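Local atomic coordinates of shikimate dehydrogenase (NADP(+)) (Peptoclostridium difficile, PDB entry 5DZS), a protein that probably catalyses the reversible NADPH-linked reduction of 3-dehydroshikimate to shikimate in chorismate biosynthesis, on the route to the aromatic amino acids. Residues 119-124 / 140-145; 198-203 / 223-228; 232-237 / 255-260. All blocks are in the same frame, centred on the assembly; numbering follows the deposited sequence.

Interaction 1. Residues 119-124 / 140-145; sequences KVAVIL and SGIEKL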
loop_
_atom_site.group_PDB
_atom_site.type_symbol
_atom_site.label_atom_id
_atom_site.label_comp_id
_atom_site.label_asym_id
_atom_site.label_seq_id
_atom_site.Cartn_x
_atom_site.Cartn_y
_atom_site.Cartn_z
ATOM N N LYS B 119 -13.706 18.911 20.295
ATOM C CA LYS B 119 -13.862 18.311 21.619
ATOM C C LYS B 119 -12.598 18.387 22.474
ATOM O O LYS B 119 -11.559 18.876 22.035
ATOM C CB LYS B 119 -14.351 16.877 21.485
ATOM C CG LYS B 119 -15.753 16.819 20.912
ATOM C CD LYS B 119 -16.315 15.418 20.928
ATOM C CE LYS B 119 -17.731 15.421 20.371
ATOM N NZ LYS B 119 -18.270 14.041 20.224
ATOM N N VAL B 120 -12.726 17.943 23.718
ATOM C CA VAL B 120 -11.616 17.914 24.662
ATOM C C VAL B 120 -11.350 16.445 24.940
ATOM O O VAL B 120 -12.274 15.696 25.267
ATOM C CB VAL B 120 -11.957 18.634 25.988
ATOM C CG1 VAL B 120 -10.786 18.550 26.966
ATOM C CG2 VAL B 120 -12.336 20.086 25.733
ATOM N N ALA B 121 -10.097 16.024 24.788
ATOM C CA ALA B 121 -9.736 14.627 25.016
ATOM C C ALA B 121 -8.464 14.492 25.819
ATOM O O ALA B 121 -7.587 15.369 25.807
ATOM C CB ALA B 121 -9.591 13.888 23.692
ATOM N N VAL B 122 -8.381 13.368 26.518
ATOM C CA VAL B 122 -7.223 13.013 27.292
ATOM C C VAL B 122 -6.781 11.633 26.840
ATOM O O VAL B 122 -7.601 10.719 26.728
ATOM C CB VAL B 122 -7.525 12.953 28.796
ATOM C CG1 VAL B 122 -6.347 12.359 29.570
ATOM C CG2 VAL B 122 -7.868 14.336 29.308
ATOM N N ILE B 123 -5.491 11.504 26.550
ATOM C CA ILE B 123 -4.892 10.211 26.231
ATOM C C ILE B 123 -4.106 9.766 27.455
ATOM O O ILE B 123 -3.290 10.530 27.992
ATOM C CB ILE B 123 -3.903 10.286 25.057
ATOM C CG1 ILE B 123 -4.631 10.662 23.763
ATOM C CG2 ILE B 123 -3.182 8.940 24.899
ATOM C CD1 ILE B 123 -3.710 11.066 22.632
ATOM N N LEU B 124 -4.347 8.537 27.898
ATOM C CA LEU B 124 -3.614 7.963 29.009
ATOM C C LEU B 124 -2.447 7.150 28.474
ATOM O O LEU B 124 -2.657 6.171 27.734
ATOM C CB LEU B 124 -4.505 7.041 29.829
ATOM C CG LEU B 124 -5.800 7.627 30.371
ATOM C CD1 LEU B 124 -6.599 6.530 31.049
ATOM C CD2 LEU B 124 -5.490 8.780 31.316
ATOM N N SER B 140 -7.919 15.543 13.343
ATOM C CA SER B 140 -9.386 15.560 13.320
ATOM C C SER B 140 -10.022 16.799 13.953
ATOM O O SER B 140 -11.237 16.840 14.135
ATOM C CB SER B 140 -9.938 14.300 13.985
ATOM O OG SER B 140 -9.502 13.138 13.309
ATOM N N GLY B 141 -9.214 17.795 14.298
ATOM C CA GLY B 141 -9.749 19.057 14.834
ATOM C C GLY B 141 -10.135 19.059 16.302
ATOM O O GLY B 141 -11.088 19.736 16.699
ATOM N N ILE B 142 -9.404 18.293 17.109
ATOM C CA ILE B 142 -9.629 18.270 18.543
ATOM C C ILE B 142 -9.346 19.689 19.045
ATOM O O ILE B 142 -8.396 20.337 18.591
ATOM C CB ILE B 142 -8.696 17.233 19.238
ATOM C CG1 ILE B 142 -9.099 16.986 20.695
ATOM C CG2 ILE B 142 -7.235 17.656 19.143
ATOM C CD1 ILE B 142 -10.335 16.130 20.852
ATOM N N GLU B 143 -10.180 20.183 19.950
ATOM C CA GLU B 143 -10.006 21.534 20.480
ATOM C C GLU B 143 -8.877 21.578 21.508
ATOM O O GLU B 143 -7.991 22.430 21.436
ATOM C CB GLU B 143 -11.315 22.027 21.112
ATOM C CG GLU B 143 -11.242 23.427 21.709
ATOM C CD GLU B 143 -10.953 24.501 20.673
ATOM O OE1 GLU B 143 -11.411 24.370 19.511
ATOM O OE2 GLU B 143 -10.278 25.489 21.027
ATOM N N LYS B 144 -8.916 20.641 22.451
ATOM C CA LYS B 144 -7.950 20.581 23.541
ATOM C C LYS B 144 -7.498 19.133 23.701
ATOM O O LYS B 144 -8.340 18.255 23.807
ATOM C CB LYS B 144 -8.648 21.035 24.826
ATOM C CG LYS B 144 -7.761 21.259 26.042
ATOM C CD LYS B 144 -6.979 22.559 25.950
ATOM C CE LYS B 144 -6.364 22.908 27.295
ATOM N NZ LYS B 144 -5.553 24.151 27.253
ATOM N N LEU B 145 -6.187 18.893 23.720
ATOM C CA LEU B 145 -5.640 17.532 23.887
ATOM C C LEU B 145 -4.586 17.444 24.994
ATOM O O LEU B 145 -3.588 18.178 24.981
ATOM C CB LEU B 145 -5.020 17.030 22.580
ATOM C CG LEU B 145 -4.462 15.601 22.631
ATOM C CD1 LEU B 145 -5.564 14.589 22.927
ATOM C CD2 LEU B 145 -3.751 15.245 21.339
#

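Interaction 2. Residues 198-203 / 223-228; sequences SIIQNF and NSMGKK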
loop_
_atom_site.group_PDB
_atom_site.type_symbol
_atom_site.label_atom_id
_atom_site.label_comp_id
_atom_site.label_asym_id
_atom_site.label_seq_id
_atom_site.Cartn_x
_atom_site.Cartn_y
_atom_site.Cartn_z
ATOM N N SER B 198 -13.366 8.564 40.086
ATOM C CA SER B 198 -13.512 10.024 40.184
ATOM C C SER B 198 -13.060 10.759 38.923
ATOM O O SER B 198 -13.622 11.801 38.571
ATOM C CB SER B 198 -12.724 10.551 41.379
ATOM O OG SER B 198 -13.193 9.973 42.580
ATOM N N ILE B 199 -12.025 10.235 38.267
ATOM C CA ILE B 199 -11.533 10.824 37.017
ATOM C C ILE B 199 -12.467 10.409 35.880
ATOM O O ILE B 199 -12.842 11.233 35.044
ATOM C CB ILE B 199 -10.078 10.400 36.710
ATOM C CG1 ILE B 199 -9.113 11.085 37.690
ATOM C CG2 ILE B 199 -9.695 10.743 35.260
ATOM C CD1 ILE B 199 -7.681 10.586 37.599
ATOM N N ILE B 200 -12.862 9.138 35.867
ATOM C CA ILE B 200 -13.770 8.636 34.831
ATOM C C ILE B 200 -15.084 9.407 34.840
ATOM O O ILE B 200 -15.688 9.655 33.801
ATOM C CB ILE B 200 -14.045 7.127 34.990
ATOM C CG1 ILE B 200 -12.752 6.350 34.712
ATOM C CG2 ILE B 200 -15.134 6.684 34.019
ATOM C CD1 ILE B 200 -12.846 4.852 34.917
ATOM N N GLN B 201 -15.512 9.813 36.023
ATOM C CA GLN B 201 -16.749 10.559 36.142
ATOM C C GLN B 201 -16.711 11.894 35.377
ATOM O O GLN B 201 -17.754 12.394 34.973
ATOM C CB GLN B 201 -17.057 10.791 37.614
ATOM C CG GLN B 201 -18.443 11.331 37.887
ATOM C CD GLN B 201 -18.752 11.336 39.363
ATOM O OE1 GLN B 201 -17.946 10.874 40.174
ATOM N NE2 GLN B 201 -19.923 11.850 39.726
ATOM N N ASN B 202 -15.513 12.441 35.139
ATOM C CA ASN B 202 -15.379 13.736 34.452
ATOM C C ASN B 202 -15.359 13.686 32.919
ATOM O O ASN B 202 -15.088 14.702 32.275
ATOM C CB ASN B 202 -14.125 14.480 34.951
ATOM C CG ASN B 202 -14.201 14.854 36.419
ATOM O OD1 ASN B 202 -15.288 15.002 36.986
ATOM N ND2 ASN B 202 -13.038 15.037 37.039
ATOM N N PHE B 203 -15.651 12.522 32.343
ATOM C CA PHE B 203 -15.655 12.360 30.885
ATOM C C PHE B 203 -16.952 11.720 30.425
ATOM O O PHE B 203 -17.631 11.066 31.213
ATOM C CB PHE B 203 -14.410 11.572 30.426
ATOM C CG PHE B 203 -13.137 12.322 30.669
ATOM C CD1 PHE B 203 -12.536 12.298 31.919
ATOM C CD2 PHE B 203 -12.588 13.127 29.682
ATOM C CE1 PHE B 203 -11.391 13.039 32.170
ATOM C CE2 PHE B 203 -11.440 13.861 29.922
ATOM C CZ PHE B 203 -10.842 13.819 31.169
ATOM N N ASN B 223 -19.311 1.896 32.061
ATOM C CA ASN B 223 -20.663 1.413 31.803
ATOM C C ASN B 223 -21.585 1.569 33.004
ATOM O O ASN B 223 -22.781 1.791 32.835
ATOM C CB ASN B 223 -20.643 -0.048 31.348
ATOM C CG ASN B 223 -20.167 -0.203 29.918
ATOM O OD1 ASN B 223 -20.543 0.578 29.042
ATOM N ND2 ASN B 223 -19.357 -1.223 29.667
ATOM N N SER B 224 -21.029 1.468 34.211
ATOM C CA SER B 224 -21.832 1.596 35.434
ATOM C C SER B 224 -22.371 3.020 35.603
ATOM O O SER B 224 -23.354 3.236 36.309
ATOM C CB SER B 224 -21.024 1.190 36.671
ATOM O OG SER B 224 -19.999 2.125 36.957
ATOM N N MET B 225 -21.723 3.984 34.953
ATOM C CA MET B 225 -22.150 5.383 35.012
ATOM C C MET B 225 -22.945 5.779 33.770
ATOM O O MET B 225 -23.244 6.958 33.571
ATOM C CB MET B 225 -20.939 6.302 35.109
ATOM C CG MET B 225 -20.045 6.061 36.302
ATOM S SD MET B 225 -18.654 7.200 36.229
ATOM C CE MET B 225 -17.801 6.766 37.729
ATOM N N GLY B 226 -23.280 4.799 32.934
ATOM C CA GLY B 226 -24.024 5.071 31.711
ATOM C C GLY B 226 -23.222 5.855 30.684
ATOM O O GLY B 226 -23.795 6.469 29.781
ATOM N N LYS B 227 -21.896 5.841 30.811
ATOM C CA LYS B 227 -21.048 6.561 29.865
ATOM C C LYS B 227 -20.952 5.760 28.587
ATOM O O LYS B 227 -21.245 4.565 28.579
ATOM C CB LYS B 227 -19.644 6.794 30.445
ATOM C CG LYS B 227 -19.619 7.615 31.732
ATOM C CD LYS B 227 -20.180 9.019 31.527
ATOM C CE LYS B 227 -20.301 9.804 32.831
ATOM N NZ LYS B 227 -18.995 10.078 33.488
ATOM N N LYS B 228 -20.574 6.426 27.499
ATOM C CA LYS B 228 -20.378 5.752 26.215
ATOM C C LYS B 228 -19.021 5.054 26.278
ATOM O O LYS B 228 -18.030 5.670 26.657
ATOM C CB LYS B 228 -20.443 6.756 25.059
ATOM C CG LYS B 228 -20.288 6.144 23.675
ATOM C CD LYS B 228 -20.563 7.173 22.588
ATOM C CE LYS B 228 -20.186 6.669 21.200
ATOM N NZ LYS B 228 -20.829 5.376 20.838
#

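Interaction 3. Residues 232-237 / 255-260; sequences GLYMLV and SILDVI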
loop_
_atom_site.group_PDB
_atom_site.type_symbol
_atom_site.label_atom_id
_atom_site.label_comp_id
_atom_site.label_asym_id
_atom_site.label_seq_id
_atom_site.Cartn_x
_atom_site.Cartn_y
_atom_site.Cartn_z
ATOM N N GLY B 232 -11.270 -2.296 22.284
ATOM C CA GLY B 232 -10.315 -2.267 21.187
ATOM C C GLY B 232 -10.485 -3.281 20.095
ATOM O O GLY B 232 -9.719 -3.255 19.138
ATOM N N LEU B 233 -11.500 -4.145 20.190
ATOM C CA LEU B 233 -11.584 -5.259 19.225
ATOM C C LEU B 233 -11.747 -4.830 17.771
ATOM O O LEU B 233 -11.078 -5.369 16.884
ATOM C CB LEU B 233 -12.673 -6.258 19.619
ATOM C CG LEU B 233 -12.770 -7.517 18.750
ATOM C CD1 LEU B 233 -11.468 -8.319 18.735
ATOM C CD2 LEU B 233 -13.927 -8.382 19.232
ATOM N N TYR B 234 -12.611 -3.866 17.497
ATOM C CA TYR B 234 -12.814 -3.469 16.106
ATOM C C TYR B 234 -11.506 -2.977 15.488
ATOM O O TYR B 234 -11.187 -3.275 14.338
ATOM C CB TYR B 234 -13.909 -2.394 16.008
ATOM C CG TYR B 234 -14.444 -2.172 14.621
ATOM C CD1 TYR B 234 -15.412 -3.019 14.100
ATOM C CD2 TYR B 234 -13.995 -1.123 13.829
ATOM C CE1 TYR B 234 -15.920 -2.825 12.838
ATOM C CE2 TYR B 234 -14.509 -0.923 12.551
ATOM C CZ TYR B 234 -15.467 -1.776 12.069
ATOM O OH TYR B 234 -16.022 -1.629 10.805
ATOM N N MET B 235 -10.752 -2.207 16.260
ATOM C CA MET B 235 -9.476 -1.686 15.809
ATOM C C MET B 235 -8.504 -2.834 15.565
ATOM O O MET B 235 -7.768 -2.848 14.578
ATOM C CB MET B 235 -8.916 -0.699 16.824
ATOM C CG MET B 235 -7.541 -0.197 16.499
ATOM S SD MET B 235 -7.199 1.187 17.589
ATOM C CE MET B 235 -5.459 1.458 17.235
ATOM N N LEU B 236 -8.501 -3.816 16.454
ATOM C CA LEU B 236 -7.597 -4.952 16.265
ATOM C C LEU B 236 -7.887 -5.695 14.951
ATOM O O LEU B 236 -6.989 -6.147 14.256
ATOM C CB LEU B 236 -7.682 -5.934 17.437
ATOM C CG LEU B 236 -7.120 -5.454 18.773
ATOM C CD1 LEU B 236 -7.340 -6.507 19.842
ATOM C CD2 LEU B 236 -5.638 -5.105 18.663
ATOM N N VAL B 237 -9.154 -5.876 14.626
ATOM C CA VAL B 237 -9.501 -6.566 13.394
ATOM C C VAL B 237 -9.127 -5.693 12.190
ATOM O O VAL B 237 -8.560 -6.176 11.208
ATOM C CB VAL B 237 -10.998 -6.957 13.375
ATOM C CG1 VAL B 237 -11.329 -7.639 12.059
ATOM C CG2 VAL B 237 -11.329 -7.881 14.526
ATOM N N SER B 255 -16.257 -5.355 3.253
ATOM C CA SER B 255 -17.216 -6.127 4.029
ATOM C C SER B 255 -16.570 -7.139 4.957
ATOM O O SER B 255 -17.174 -7.564 5.929
ATOM C CB SER B 255 -18.152 -6.854 3.083
ATOM O OG SER B 255 -17.441 -7.782 2.292
ATOM N N ILE B 256 -15.319 -7.504 4.692
ATOM C CA ILE B 256 -14.646 -8.527 5.494
ATOM C C ILE B 256 -14.447 -8.147 6.972
ATOM O O ILE B 256 -14.595 -8.973 7.866
ATOM C CB ILE B 256 -13.335 -8.975 4.817
ATOM C CG1 ILE B 256 -13.673 -9.674 3.491
ATOM C CG2 ILE B 256 -12.535 -9.892 5.727
ATOM C CD1 ILE B 256 -12.500 -10.173 2.694
ATOM N N LEU B 257 -14.096 -6.889 7.250
ATOM C CA LEU B 257 -13.917 -6.440 8.617
ATOM C C LEU B 257 -15.145 -6.710 9.495
ATOM O O LEU B 257 -15.014 -7.248 10.595
ATOM C CB LEU B 257 -13.581 -4.946 8.579
ATOM C CG LEU B 257 -13.620 -4.115 9.856
ATOM C CD1 LEU B 257 -12.851 -4.743 10.988
ATOM C CD2 LEU B 257 -13.081 -2.724 9.546
ATOM N N ASP B 258 -16.317 -6.309 9.030
ATOM C CA ASP B 258 -17.529 -6.523 9.800
ATOM C C ASP B 258 -17.837 -8.000 9.948
ATOM O O ASP B 258 -18.286 -8.435 11.016
ATOM C CB ASP B 258 -18.728 -5.787 9.195
ATOM C CG ASP B 258 -18.691 -4.292 9.463
ATOM O OD1 ASP B 258 -17.956 -3.858 10.384
ATOM O OD2 ASP B 258 -19.415 -3.553 8.759
ATOM N N VAL B 259 -17.634 -8.773 8.887
ATOM C CA VAL B 259 -17.910 -10.209 8.964
ATOM C C VAL B 259 -17.006 -10.828 10.031
ATOM O O VAL B 259 -17.458 -11.548 10.922
ATOM C CB VAL B 259 -17.714 -10.905 7.595
ATOM C CG1 VAL B 259 -17.830 -12.409 7.731
ATOM C CG2 VAL B 259 -18.743 -10.393 6.593
ATOM N N ILE B 260 -15.723 -10.514 9.979
ATOM C CA ILE B 260 -14.807 -11.082 10.937
ATOM C C ILE B 260 -15.030 -10.607 12.361
ATOM O O ILE B 260 -14.969 -11.401 13.310
ATOM C CB ILE B 260 -13.362 -10.820 10.506
ATOM C CG1 ILE B 260 -13.087 -11.583 9.206
ATOM C CG2 ILE B 260 -12.401 -11.197 11.636
ATOM C CD1 ILE B 260 -11.715 -11.336 8.614
#

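Interaction 1. Residues 119-124 / 140-145
Three backbone hydrogen bonds tie the lead-in and first residues of strand 120-124 to those of strand 144-149, and both strands run the same way. Lys119 O takes two of them: Glu143 N at 2.8 Å, with a rather bent N-H...O angle of 136°, and Lys144 N at 3.2 Å, much straighter at 164°. Both donors lie in the plane of that carbonyl, so one oxygen gathers the incoming chain just where it turns into a strand. The return bond runs from Ala121 N to Lys144 O, 3.0 Å long and nearly along the C=O axis. Two CA-H...O contacts back these up, from Val120 CA to Lys144 O and from Leu145 CA to Ala121 O.

Apolar packing differs on the two faces of the sheet. On one, Val120 and Lys144 lie side by side, both methyls of the valine against Lys144 CB, while the lysine bends at chi2 (76°) and leads its amine away. On the other, Ala121 CB meets Ile142 CD1 at 3.7 Å, and the Ile123 and Leu145 side chains cross obliquely, CD1 to CD1 at 4.0 Å. Phe137 of helix 128-139 touches both Ile123 and Leu145, so this second face is the one the helix covers.

That helix ends in a Schellman motif with Gly141, at positive phi, as its C-prime residue, and the chain then enters the neighbouring strand. Strand 120-124, helix 128-139 and strand 144-149 make a beta-alpha-beta crossover, the opening unit of the Rossmann-type, parallel-sheet domain that binds NADP(+) in shikimate dehydrogenases.

Interaction 2. Residues 198-203 / 223-228
Lys227 sets out with CG anti to its carbonyl carbon, bends at chi2 (-62°), runs straight through chi3 and bends again at chi4 (64°), which carries NZ into the carbonyl-lined end of the turn 200-203. Met225 starts the same way, CG anti to its carbonyl carbon, but stays extended, so its thioether reaches straight across to the other segment.

NZ donates two hydrogen bonds. The one to Phe203 O is the shorter, 2.8 Å, and comes nearly along the C=O axis; CD and CE of the lysine also lie against this oxygen. The one to Gln201 O is 3.0 Å, and there NZ sits well above the carbonyl plane, 50° out of it. Ile200 O is close as well, 3.3 Å from NZ. Beside the amine, Met225 SD rests 3.9 Å from Gln201 CA and 4.2 Å from Ile200 CG2, the isoleucine and methionine side chains crossing at about a right angle.

Gly226, at positive phi, closes helix 217-224 with a Schellman motif; the chain then heads for strand 228-230, just as Ile200 to Phe203 form a type I turn before strand 205-208, so Lys227 joins the approaches to two adjacent parallel strands. With the backbone oxygens of Gln201 and Phe203 holding NZ, and the partial negative charge they carry, the site would be expected to favour the charged form of Lys227.

Interaction 3. Residues 232-237 / 255-260
Leu257 is the first residue of helix 255-260 to meet helix 233-237, and it does most of the packing. Its CG stands anti to the backbone N (chi1 167°), which carries the branch toward Tyr234, and chi2 sets one methyl over the ring face and the other at the phenol end. CD1 lies over one face of the Tyr234 ring, 4.2 Å from the centroid and offset toward the rim, a CH-pi contact; the same methyl presses on Val237 CG1 at 3.4 Å, tighter than usual for two carbons. CD2 goes to the phenol end instead, 3.6 Å from Tyr234 CZ and close to the hydroxyl oxygen. The leucine and tyrosine side chains cross at about a right angle.

Asp258 comes next. Its CB points away from the other helix, yet the carboxylate turns back, and OD1 takes a 3.0 Å hydrogen bond from Tyr234 OH. OD1 lies at the edge of the ring, in its plane, whereas the hydroxyl meets the carboxylate from above its plane; ring and carboxylate are turned 44° against each other. This bond and the methyl over the face together fix how the ring is turned, and Tyr261 adds an edge-to-face contact with it.

Here the long helix 233-248, which follows the last strand of the nucleotide-binding sheet, meets the C-terminal helix 255-268. The two short segments cross at 132°, their axes 10.0 Å apart at the closest. Gly232, just ahead of the first helix, is a predicted NADP(+)-binding residue.

One turn on from Leu257, Ile260 directs CG2 at Val237 CG1, 3.7 Å away and approached obliquely. The isoleucine also touches Val23 and Ile26, so the C-terminal helix packs on helix 16-27 of the substrate-binding domain, to which the chain returns at its end, as in other shikimate dehydrogenases.

Along the chain the three contacts follow one another in series. Interactions 1 and 2 share the six-stranded parallel sheet: the first joins two neighbouring strands near its middle, the second the loops leading into strands 205-208 and 228-230. Their centres lie 17 Å apart, and they touch where Val122 CG2 packs on Phe203 CZ at 3.5 Å. Interaction 3 stands apart, its centre about 25 Å from that of interaction 1 and 26 Å from that of interaction 2, although strand 228-230 leads from interaction 2 directly into it. The chain thus returns from the nucleotide-binding sheet to helices that lie with the substrate-binding domain, consistent with cofactor and shikimate meeting between the two domains.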